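Local atomic coordinates of sugar ABC transporter (Sugar-binding protein) (Bacillus halodurans, PDB entry 4YO7), a protein that binds myo-inositol and probably serves as the sugar-binding component of a bacterial ABC transporter. Residues 133-136 with 137-141; 116-119 with 120-124; 207-211 with 212-216. One frame throughout, in Å; residues are numbered along the deposited sequence.

Contact 1 (133-136 with 137-141). With INS (1,2,3,4,5,6-hexahydroxy-cyclohexane), chain F.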
ATOM      1  N   ASN A 133       5.062   1.590   5.468  1.00  6.30           N
ATOM      2  CA  ASN A 133       4.269   1.296   4.284  1.00  7.59           C
ATOM      3  C   ASN A 133       4.149   2.387   3.217  1.00  8.25           C
ATOM      4  O   ASN A 133       4.163   2.066   2.043  1.00  8.63           O
ATOM      5  CB  ASN A 133       2.876   0.840   4.729  1.00  9.08           C
ATOM      6  CG  ASN A 133       1.884   0.785   3.591  1.00  7.56           C
ATOM      7  OD1 ASN A 133       1.161   1.749   3.362  1.00  7.84           O
ATOM      8  ND2 ASN A 133       1.819  -0.341   2.895  1.00  8.53           N
ATOM      9  N   ARG A 134       4.032   3.652   3.604  1.00  7.12           N
ATOM     10  CA  ARG A 134       4.032   4.756   2.636  1.00  6.87           C
ATOM     11  C   ARG A 134       5.294   5.592   2.764  1.00  8.50           C
ATOM     12  O   ARG A 134       5.574   6.151   3.814  1.00  8.43           O
ATOM     13  CB  ARG A 134       2.808   5.645   2.821  1.00  6.01           C
ATOM     14  CG  ARG A 134       1.507   4.948   2.638  1.00  6.46           C
ATOM     15  CD  ARG A 134       0.387   5.883   2.975  1.00  8.31           C
ATOM     16  NE  ARG A 134      -0.941   5.337   2.732  1.00  8.26           N
ATOM     17  CZ  ARG A 134      -2.063   6.045   2.867  1.00  7.46           C
ATOM     18  NH1 ARG A 134      -2.018   7.320   3.268  1.00  8.26           N
ATOM     19  NH2 ARG A 134      -3.225   5.492   2.591  1.00 10.23           N
ATOM     20  N   THR A 135       6.015   5.724   1.665  1.00  5.92           N
ATOM     21  CA  THR A 135       7.222   6.520   1.635  1.00  9.52           C
ATOM     22  C   THR A 135       6.909   7.889   1.017  1.00  9.84           C
ATOM     23  O   THR A 135       5.778   8.184   0.621  1.00  8.94           O
ATOM     24  CB  THR A 135       8.355   5.777   0.869  1.00  8.52           C
ATOM     25  OG1 THR A 135       9.608   6.429   1.113  1.00  9.85           O
ATOM     26  CG2 THR A 135       8.107   5.677  -0.642  1.00 11.03           C
ATOM     27  N   PHE A 136       7.930   8.721   0.949  1.00  7.49           N
ATOM     28  CA  PHE A 136       7.802  10.090   0.492  1.00  9.53           C
ATOM     29  C   PHE A 136       9.188  10.614   0.240  1.00  6.40           C
ATOM     30  O   PHE A 136      10.163  10.071   0.776  1.00  8.50           O
ATOM     31  CB  PHE A 136       7.107  10.951   1.530  1.00  8.80           C
ATOM     32  CG  PHE A 136       7.754  10.897   2.879  1.00  7.14           C
ATOM     33  CD1 PHE A 136       7.471   9.874   3.755  1.00 10.85           C
ATOM     34  CD2 PHE A 136       8.623  11.895   3.288  1.00  9.09           C
ATOM     35  CE1 PHE A 136       8.054   9.845   4.997  1.00  9.78           C
ATOM     36  CE2 PHE A 136       9.216  11.841   4.543  1.00 11.88           C
ATOM     37  CZ  PHE A 136       8.922  10.826   5.383  1.00 10.88           C
ATOM     38  N   ASP A 137       9.287  11.664  -0.583  1.00  8.40           N
ATOM     39  CA  ASP A 137      10.553  12.344  -0.781  1.00 12.29           C
ATOM     40  C   ASP A 137      10.981  12.987   0.520  1.00 14.03           C
ATOM     41  O   ASP A 137      10.284  13.864   1.052  1.00 13.68           O
ATOM     42  CB  ASP A 137      10.447  13.395  -1.891  1.00 11.87           C
ATOM     43  CG  ASP A 137      10.300  12.796  -3.271  1.00 23.04           C
ATOM     44  OD1 ASP A 137      10.404  11.568  -3.455  1.00 21.46           O
ATOM     45  OD2 ASP A 137      10.095  13.592  -4.207  1.00 30.67           O
ATOM     46  N   GLY A 138      12.081  12.491   1.080  1.00 11.86           N
ATOM     47  CA  GLY A 138      12.539  12.941   2.377  1.00 13.27           C
ATOM     48  C   GLY A 138      12.602  11.841   3.409  1.00 10.22           C
ATOM     49  O   GLY A 138      13.028  12.082   4.519  1.00 10.18           O
ATOM     50  N   VAL A 139      12.178  10.637   3.038  1.00  9.43           N
ATOM     51  CA  VAL A 139      12.087   9.521   3.972  1.00  7.96           C
ATOM     52  C   VAL A 139      13.419   9.156   4.615  1.00  9.17           C
ATOM     53  O   VAL A 139      13.438   8.585   5.708  1.00  7.94           O
ATOM     54  CB  VAL A 139      11.515   8.266   3.246  1.00  9.71           C
ATOM     55  CG1 VAL A 139      12.472   7.721   2.182  1.00  9.79           C
ATOM     56  CG2 VAL A 139      11.101   7.152   4.260  1.00 12.15           C
ATOM     57  N   ASP A 140      14.529   9.476   3.957  1.00  8.39           N
ATOM     58  CA  ASP A 140      15.823   9.105   4.537  1.00  7.99           C
ATOM     59  C   ASP A 140      16.177   9.986   5.735  1.00  9.75           C
ATOM     60  O   ASP A 140      17.208   9.762   6.390  1.00 10.17           O
ATOM     61  CB  ASP A 140      16.964   9.082   3.473  1.00 11.11           C
ATOM     62  CG  ASP A 140      17.318  10.429   2.894  1.00 13.43           C
ATOM     63  OD1 ASP A 140      16.958  11.482   3.478  1.00 11.95           O
ATOM     64  OD2 ASP A 140      18.046  10.408   1.859  1.00 13.00           O
ATOM     65  N   GLN A 141      15.305  10.934   6.078  1.00  7.86           N
ATOM     66  CA  GLN A 141      15.490  11.716   7.291  1.00 11.05           C
ATOM     67  C   GLN A 141      14.822  11.030   8.481  1.00 10.92           C
ATOM     68  O   GLN A 141      15.059  11.391   9.630  1.00 10.80           O
ATOM     69  CB  GLN A 141      14.943  13.138   7.106  1.00 11.82           C
ATOM     70  CG  GLN A 141      15.845  13.951   6.212  1.00 25.12           C
ATOM     71  CD  GLN A 141      15.156  15.136   5.589  1.00 49.20           C
ATOM     72  OE1 GLN A 141      14.543  15.949   6.284  1.00 55.62           O
ATOM     73  NE2 GLN A 141      15.253  15.247   4.263  1.00 52.22           N
TER
HETATM   74  C1  INS F 405      -2.880   2.118   0.809  1.00  7.14           C
HETATM   75  C2  INS F 405      -3.864   1.013   0.440  1.00  7.73           C
HETATM   76  C3  INS F 405      -3.334   0.272  -0.788  1.00  7.59           C
HETATM   77  C4  INS F 405      -1.953  -0.338  -0.518  1.00  7.38           C
HETATM   78  C5  INS F 405      -0.979   0.782  -0.098  1.00  6.72           C
HETATM   79  C6  INS F 405      -1.520   1.518   1.120  1.00  7.07           C
HETATM   80  O1  INS F 405      -3.337   2.834   1.990  1.00  8.46           O
HETATM   81  O2  INS F 405      -3.944   0.115   1.545  1.00  9.50           O
HETATM   82  O3  INS F 405      -4.310  -0.765  -1.100  1.00  9.03           O
HETATM   83  O4  INS F 405      -1.440  -0.929  -1.721  1.00  7.59           O
HETATM   84  O5  INS F 405       0.274   0.175   0.264  1.00  6.97           O
HETATM   85  O6  INS F 405      -0.585   2.623   1.433  1.00  7.20           O
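Phe136 and Val139 meet at the two ends of a type II beta turn, where the aromatic ring leans forward over the residues that follow it. CG of Phe136 is wedged between its backbone N and carbonyl carbon (chi1 54°), bending the side chain along the turn. CB sits next to the peptide bond to Asp137 through the covalent chain; the ring carbons make the contacts. CD2 passes 3.4 Å from Asp137 O, at the ring edge, and CE2 comes to 3.5 Å from Val139 N. At the tip, CZ rests 3.7 Å from Val139 CA, while CE1 reaches the methyl CG2 of Val139 at 4.1 Å. Val139 CB stands over the ring face, 4.2 Å from the centroid and 11° off the normal, a CH-pi contact. Val139 N closes the turn on Phe136 O (3.1 Å), approaching from above the carbonyl plane, and Gly138, with positive phi, takes the third position. Arg134 NH2 donates a nearly straight bond to inositol O1 (2.7 Å), the oxygen in the guanidinium plane; NE donates to O6, Asn133 OD1 accepts from that hydroxyl, and Asn133 ND2 donates to O5. The segment thus runs from the inositol pocket into a glycine-containing type II turn.

Contact 2 (116-119 with 120-124)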
ATOM      1  N   VAL A 116       6.895  15.273   5.533  1.00 10.32           N
ATOM      2  CA  VAL A 116       8.184  15.945   5.759  1.00 12.57           C
ATOM      3  C   VAL A 116       8.149  16.788   7.024  1.00  9.46           C
ATOM      4  O   VAL A 116       9.088  16.768   7.825  1.00 12.64           O
ATOM      5  CB  VAL A 116       8.570  16.839   4.552  1.00 13.61           C
ATOM      6  CG1 VAL A 116       9.874  17.601   4.810  1.00 16.55           C
ATOM      7  CG2 VAL A 116       8.708  15.979   3.315  1.00 14.37           C
ATOM      8  N   ASP A 117       7.065  17.528   7.219  1.00 12.56           N
ATOM      9  CA  ASP A 117       6.922  18.320   8.432  1.00 13.80           C
ATOM     10  C   ASP A 117       6.896  17.443   9.691  1.00 12.81           C
ATOM     11  O   ASP A 117       7.469  17.807  10.729  1.00 11.60           O
ATOM     12  CB  ASP A 117       5.657  19.162   8.369  1.00 14.35           C
ATOM     13  CG  ASP A 117       5.667  20.150   7.222  1.00 25.43           C
ATOM     14  OD1 ASP A 117       6.728  20.720   6.924  1.00 25.85           O
ATOM     15  OD2 ASP A 117       4.609  20.332   6.607  1.00 27.87           O
ATOM     16  N   ILE A 118       6.220  16.302   9.599  1.00  9.69           N
ATOM     17  CA  ILE A 118       6.162  15.351  10.700  1.00  8.78           C
ATOM     18  C   ILE A 118       7.551  14.833  11.047  1.00  8.69           C
ATOM     19  O   ILE A 118       7.953  14.854  12.210  1.00 10.33           O
ATOM     20  CB  ILE A 118       5.220  14.170  10.348  1.00 10.34           C
ATOM     21  CG1 ILE A 118       3.764  14.653  10.384  1.00 13.92           C
ATOM     22  CG2 ILE A 118       5.438  12.983  11.292  1.00 10.72           C
ATOM     23  CD1 ILE A 118       2.740  13.632   9.876  1.00 15.77           C
ATOM     24  N   VAL A 119       8.293  14.345  10.055  1.00  8.54           N
ATOM     25  CA  VAL A 119       9.637  13.847  10.330  1.00  8.62           C
ATOM     26  C   VAL A 119      10.550  14.942  10.882  1.00 11.75           C
ATOM     27  O   VAL A 119      11.303  14.706  11.829  1.00 10.56           O
ATOM     28  CB  VAL A 119      10.246  13.206   9.064  1.00 10.46           C
ATOM     29  CG1 VAL A 119      11.688  12.809   9.296  1.00 17.78           C
ATOM     30  CG2 VAL A 119       9.464  11.987   8.687  1.00 14.30           C
ATOM     31  N   ASN A 120      10.458  16.150  10.336  1.00 11.92           N
ATOM     32  CA  ASN A 120      11.260  17.251  10.854  1.00 14.03           C
ATOM     33  C   ASN A 120      10.984  17.525  12.323  1.00 11.80           C
ATOM     34  O   ASN A 120      11.914  17.704  13.122  1.00 10.90           O
ATOM     35  CB  ASN A 120      11.014  18.525  10.050  1.00 12.69           C
ATOM     36  CG  ASN A 120      11.656  18.478   8.676  1.00 24.13           C
ATOM     37  OD1 ASN A 120      12.642  17.771   8.460  1.00 28.67           O
ATOM     38  ND2 ASN A 120      11.116  19.258   7.746  1.00 33.82           N
HETATM   39  N   MSE A 121       9.709  17.535  12.675  1.00 12.12           N
HETATM   40  CA  MSE A 121       9.284  17.823  14.033  1.00 10.30           C
HETATM   41  C   MSE A 121       9.736  16.747  15.019  1.00  9.75           C
HETATM   42  O   MSE A 121      10.229  17.066  16.116  1.00 11.36           O
HETATM   43  CB  MSE A 121       7.758  17.972  14.044  1.00 15.04           C
HETATM   44  CG  MSE A 121       7.180  18.334  15.349  1.00 36.26           C
HETATM   45 SE   MSE A 121       5.276  18.716  15.130  1.00 59.41          SE
HETATM   46  CE  MSE A 121       4.563  17.105  14.342  1.00 24.55           C
ATOM     47  N   VAL A 122       9.584  15.477  14.632  1.00  8.48           N
ATOM     48  CA  VAL A 122       9.922  14.389  15.514  1.00  8.07           C
ATOM     49  C   VAL A 122      11.449  14.335  15.625  1.00  8.10           C
ATOM     50  O   VAL A 122      11.966  14.132  16.706  1.00  8.86           O
ATOM     51  CB  VAL A 122       9.306  13.049  15.037  1.00  9.77           C
ATOM     52  CG1 VAL A 122       9.704  11.894  15.930  1.00  8.92           C
ATOM     53  CG2 VAL A 122       7.824  13.175  15.034  1.00  8.80           C
ATOM     54  N   ASN A 123      12.162  14.519  14.518  1.00 10.28           N
ATOM     55  CA  ASN A 123      13.632  14.595  14.596  1.00 10.01           C
ATOM     56  C   ASN A 123      14.095  15.706  15.559  1.00 10.43           C
ATOM     57  O   ASN A 123      15.000  15.492  16.383  1.00 11.63           O
ATOM     58  CB  ASN A 123      14.261  14.842  13.242  1.00 11.43           C
ATOM     59  CG  ASN A 123      14.281  13.615  12.344  1.00 12.31           C
ATOM     60  OD1 ASN A 123      14.217  12.467  12.800  1.00 14.82           O
ATOM     61  ND2 ASN A 123      14.406  13.864  11.061  1.00 13.52           N
ATOM     62  N   ASP A 124      13.484  16.886  15.464  1.00  9.98           N
ATOM     63  CA  ASP A 124      13.849  17.994  16.361  1.00 14.89           C
ATOM     64  C   ASP A 124      13.579  17.620  17.806  1.00 14.35           C
ATOM     65  O   ASP A 124      14.294  18.077  18.679  1.00 14.17           O
ATOM     66  CB  ASP A 124      13.096  19.284  16.020  1.00 13.82           C
ATOM     67  CG  ASP A 124      13.627  19.967  14.766  1.00 28.12           C
ATOM     68  OD1 ASP A 124      14.752  19.654  14.334  1.00 31.71           O
ATOM     69  OD2 ASP A 124      12.913  20.828  14.226  1.00 33.63           O
TER
HETATM   70  O   HOH W   1       9.139  21.101   8.426  1.00 36.84           O
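Within the beta-alpha-beta crossover formed by strand 104-107, helix 112-125 and strand 129-132, Val119 and Asn123 illustrate how side chains one helical turn apart share a surface. They lie side by side and point the same way, with Val119 CG1 3.4 Å from Asn123 ND2. The backbone beneath them is regular alpha helix: Asn123 N donates to Val119 O at 2.8 Å, and Val122 N reaches Ile118 O at 3.0 Å. The same i to i+4 pattern joins Asn120 N to Val116 O and Met121 N to Asp117 O. Asn123 CG stands anti to the carbonyl carbon (chi1 -76°), which folds the amide back over the preceding turn. ND2 is 3.3 Å from Val119 O, but the angle is too poor for a hydrogen bond; its real acceptor is Gln141 O, in the loop after strand 129-132. An alanine here would remove the amide, and Gln141 O would probably lose this donor from the helix while a gap would be likely to open beside Val119 CG1.

The buried flank is apolar. Ile118 CG2 and Val122 CG2 approach to 4.4 Å, and both side chains also pack on Ile129 of the strand. Met121, present as selenomethionine, has an extended chain that bends only at its last torsion and lies against helix 87-100. On the more exposed flank Val116 and Asn120 repeat the side-by-side pairing, with Val116 CG1 3.6 Å from Asn120 ND2. That amide nitrogen donates to a water at 2.8 Å, and the water in turn donates a hydrogen bond to Asp117 OD1 at 2.9 Å, bridging two side chains three residues apart.

Contact 3 (207-211 with 212-216)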
ATOM      1  N   THR A 207      -8.127   8.270 -11.840  1.00  8.34           N
ATOM      2  CA  THR A 207      -8.003   7.845 -10.440  1.00  7.42           C
ATOM      3  C   THR A 207      -9.331   7.352  -9.858  1.00 10.61           C
ATOM      4  O   THR A 207     -10.404   7.959 -10.041  1.00 10.98           O
ATOM      5  CB  THR A 207      -7.447   8.969  -9.567  1.00  7.65           C
ATOM      6  OG1 THR A 207      -7.327   8.532  -8.209  1.00  9.36           O
ATOM      7  CG2 THR A 207      -8.325  10.189  -9.611  1.00 10.54           C
ATOM      8  N   ALA A 208      -9.250   6.239  -9.142  1.00  8.72           N
ATOM      9  CA  ALA A 208     -10.390   5.752  -8.353  1.00  7.84           C
ATOM     10  C   ALA A 208      -9.993   5.630  -6.874  1.00  7.75           C
ATOM     11  O   ALA A 208     -10.624   4.918  -6.095  1.00  9.28           O
ATOM     12  CB  ALA A 208     -10.940   4.434  -8.916  1.00  9.76           C
ATOM     13  N   LYS A 209      -8.990   6.411  -6.482  1.00  8.43           N
ATOM     14  CA  LYS A 209      -8.779   6.770  -5.083  1.00 11.43           C
ATOM     15  C   LYS A 209      -8.614   5.567  -4.148  1.00  7.55           C
ATOM     16  O   LYS A 209      -9.003   5.627  -2.990  1.00  9.42           O
ATOM     17  CB  LYS A 209      -9.936   7.648  -4.600  1.00 10.41           C
ATOM     18  CG  LYS A 209     -10.155   8.887  -5.468  1.00 17.78           C
ATOM     19  CD  LYS A 209     -11.374   9.691  -5.023  1.00 34.44           C
ATOM     20  CE  LYS A 209     -11.598  10.897  -5.920  1.00 31.59           C
ATOM     21  NZ  LYS A 209     -10.902  12.102  -5.435  1.00 27.95           N
ATOM     22  N   PHE A 210      -7.993   4.506  -4.658  1.00  8.92           N
ATOM     23  CA  PHE A 210      -7.771   3.239  -3.945  1.00  7.76           C
ATOM     24  C   PHE A 210      -9.056   2.598  -3.437  1.00  8.41           C
ATOM     25  O   PHE A 210      -8.999   1.697  -2.573  1.00 13.78           O
ATOM     26  CB  PHE A 210      -6.798   3.424  -2.778  1.00  7.65           C
ATOM     27  CG  PHE A 210      -5.338   3.503  -3.171  1.00  7.34           C
ATOM     28  CD1 PHE A 210      -4.794   2.686  -4.163  1.00  9.10           C
ATOM     29  CD2 PHE A 210      -4.501   4.369  -2.503  1.00  9.38           C
ATOM     30  CE1 PHE A 210      -3.459   2.732  -4.463  1.00  7.95           C
ATOM     31  CE2 PHE A 210      -3.165   4.424  -2.819  1.00 12.56           C
ATOM     32  CZ  PHE A 210      -2.648   3.607  -3.814  1.00  9.58           C
ATOM     33  N   ASP A 211     -10.201   3.005  -4.003  1.00  8.47           N
ATOM     34  CA  ASP A 211     -11.521   2.648  -3.477  1.00  9.05           C
ATOM     35  C   ASP A 211     -12.332   1.738  -4.421  1.00 10.23           C
ATOM     36  O   ASP A 211     -12.353   1.946  -5.640  1.00 10.31           O
ATOM     37  CB  ASP A 211     -12.298   3.942  -3.183  1.00 10.96           C
ATOM     38  CG  ASP A 211     -13.633   3.683  -2.547  1.00 17.54           C
ATOM     39  OD1 ASP A 211     -13.653   3.427  -1.332  1.00 18.13           O
ATOM     40  OD2 ASP A 211     -14.653   3.734  -3.255  1.00 15.69           O
ATOM     41  N   ARG A 212     -12.956   0.705  -3.866  1.00 10.66           N
ATOM     42  CA  ARG A 212     -13.759  -0.235  -4.663  1.00 11.42           C
ATOM     43  C   ARG A 212     -14.950   0.410  -5.346  1.00 12.67           C
ATOM     44  O   ARG A 212     -15.176   0.202  -6.535  1.00 11.49           O
ATOM     45  CB  ARG A 212     -14.257  -1.389  -3.790  1.00 13.11           C
ATOM     46  CG  ARG A 212     -14.812  -2.568  -4.574  1.00 11.96           C
ATOM     47  CD  ARG A 212     -15.343  -3.651  -3.654  1.00 18.00           C
ATOM     48  NE  ARG A 212     -14.301  -4.199  -2.802  1.00 16.06           N
ATOM     49  CZ  ARG A 212     -14.373  -5.374  -2.198  1.00 21.89           C
ATOM     50  NH1 ARG A 212     -15.452  -6.127  -2.356  1.00 22.10           N
ATOM     51  NH2 ARG A 212     -13.363  -5.798  -1.443  1.00 18.43           N
ATOM     52  N   SER A 213     -15.731   1.189  -4.609  1.00 13.95           N
ATOM     53  CA  SER A 213     -16.924   1.766  -5.211  1.00 13.90           C
ATOM     54  C   SER A 213     -16.530   2.794  -6.284  1.00 11.81           C
ATOM     55  O   SER A 213     -17.187   2.895  -7.326  1.00 14.47           O
ATOM     56  CB  SER A 213     -17.828   2.393  -4.127  1.00 18.63           C
ATOM     57  OG  SER A 213     -17.120   3.400  -3.429  1.00 40.76           O
ATOM     58  N   GLU A 214     -15.452   3.543  -6.055  1.00 11.12           N
ATOM     59  CA  GLU A 214     -14.971   4.491  -7.074  1.00 11.87           C
ATOM     60  C   GLU A 214     -14.428   3.751  -8.302  1.00 14.07           C
ATOM     61  O   GLU A 214     -14.597   4.200  -9.441  1.00  9.95           O
ATOM     62  CB  GLU A 214     -13.881   5.434  -6.525  1.00 11.66           C
ATOM     63  CG  GLU A 214     -14.375   6.643  -5.758  1.00 30.20           C
ATOM     64  CD  GLU A 214     -15.325   7.494  -6.580  1.00 32.31           C
ATOM     65  OE1 GLU A 214     -14.881   8.169  -7.536  1.00 32.68           O
ATOM     66  OE2 GLU A 214     -16.528   7.451  -6.291  1.00 42.78           O
ATOM     67  N   GLY A 215     -13.751   2.624  -8.080  1.00 10.63           N
ATOM     68  CA  GLY A 215     -13.314   1.782  -9.178  1.00 12.78           C
ATOM     69  C   GLY A 215     -14.483   1.319 -10.035  1.00 12.94           C
ATOM     70  O   GLY A 215     -14.385   1.299 -11.258  1.00 12.13           O
HETATM   71  N   MSE A 216     -15.596   0.973  -9.396  1.00 10.95           N
HETATM   72  CA  MSE A 216     -16.776   0.544 -10.148  1.00 11.71           C
HETATM   73  C   MSE A 216     -17.311   1.698 -11.009  1.00 14.12           C
HETATM   74  O   MSE A 216     -17.644   1.495 -12.179  1.00 13.67           O
HETATM   75  CB  MSE A 216     -17.866   0.025  -9.222  1.00 12.44           C
HETATM   76  CG  MSE A 216     -19.035  -0.503  -9.991  1.00 13.77           C
HETATM   77 SE   MSE A 216     -20.318  -1.223  -8.703  1.00 37.14          SE
HETATM   78  CE  MSE A 216     -21.066   0.494  -8.123  1.00 45.38           C
TER
HETATM   79  O   HOH W   2     -15.741   1.260  -1.616  1.00 25.22           O
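A helix N-cap joins the loop after strand 200-207 to the first turn of helix 212-224, with Asp211 at the N-cap, its carboxylate accepting from Glu214 N and from the hydroxyl of Ser213. Asp211 CG lies anti to the backbone N (chi1 -176°), and the carboxylate therefore turns toward the amide of Glu214. OD2 takes the main load: Glu214 N donates to its anti lone pair at 2.9 Å, and Ser213 OG donates to the same oxygen in a very short bond of 2.5 Å. Ser213 OG is staggered between its own backbone N and carbonyl carbon (chi1 59°), which points it back at the cap. A water accepts from Ser213 N at 3.0 Å and gives a weak bond to Asp211 OD1. The helical pattern begins with Gly215 N on Asp211 O, at 2.9 Å.

Before the cap, a type I' turn from Ala208 to Asp211 reverses the chain, so that its first residue, Ala208, packs against the first turn of the helix. Its CB touches Gly215 N at 3.4 Å, while its carbonyl O meets Glu214 CB at 3.3 Å. The carboxylate of Glu214 itself is engaged by Arg217, and Arg212 pairs with Glu238. With two donors on OD2 and the positive end of the helix dipole close by, Asp211 is likely to be stabilised in its charged form.

Contacts 1 and 2 adjoin in the lobe built on the six-stranded sheet, their centres 12 Å apart. The ring of Phe136 belongs to contact 1 but also packs on contact 2, its CZ 3.5 Å from Val119 CG2. Contact 3 belongs to the lobe of the four-stranded sheet, with its centre about 25 Å from that of contact 1 and 32 Å from that of contact 2. Yet the nearest atoms of contacts 1 and 3 are about 5 Å apart, because both approach the inositol: Asn133 and Arg134 bind it directly, and the Phe210 side chain comes within about 4 Å. Contact 2 takes no part in the pocket, and its nearest atoms are about 17 Å from contact 3.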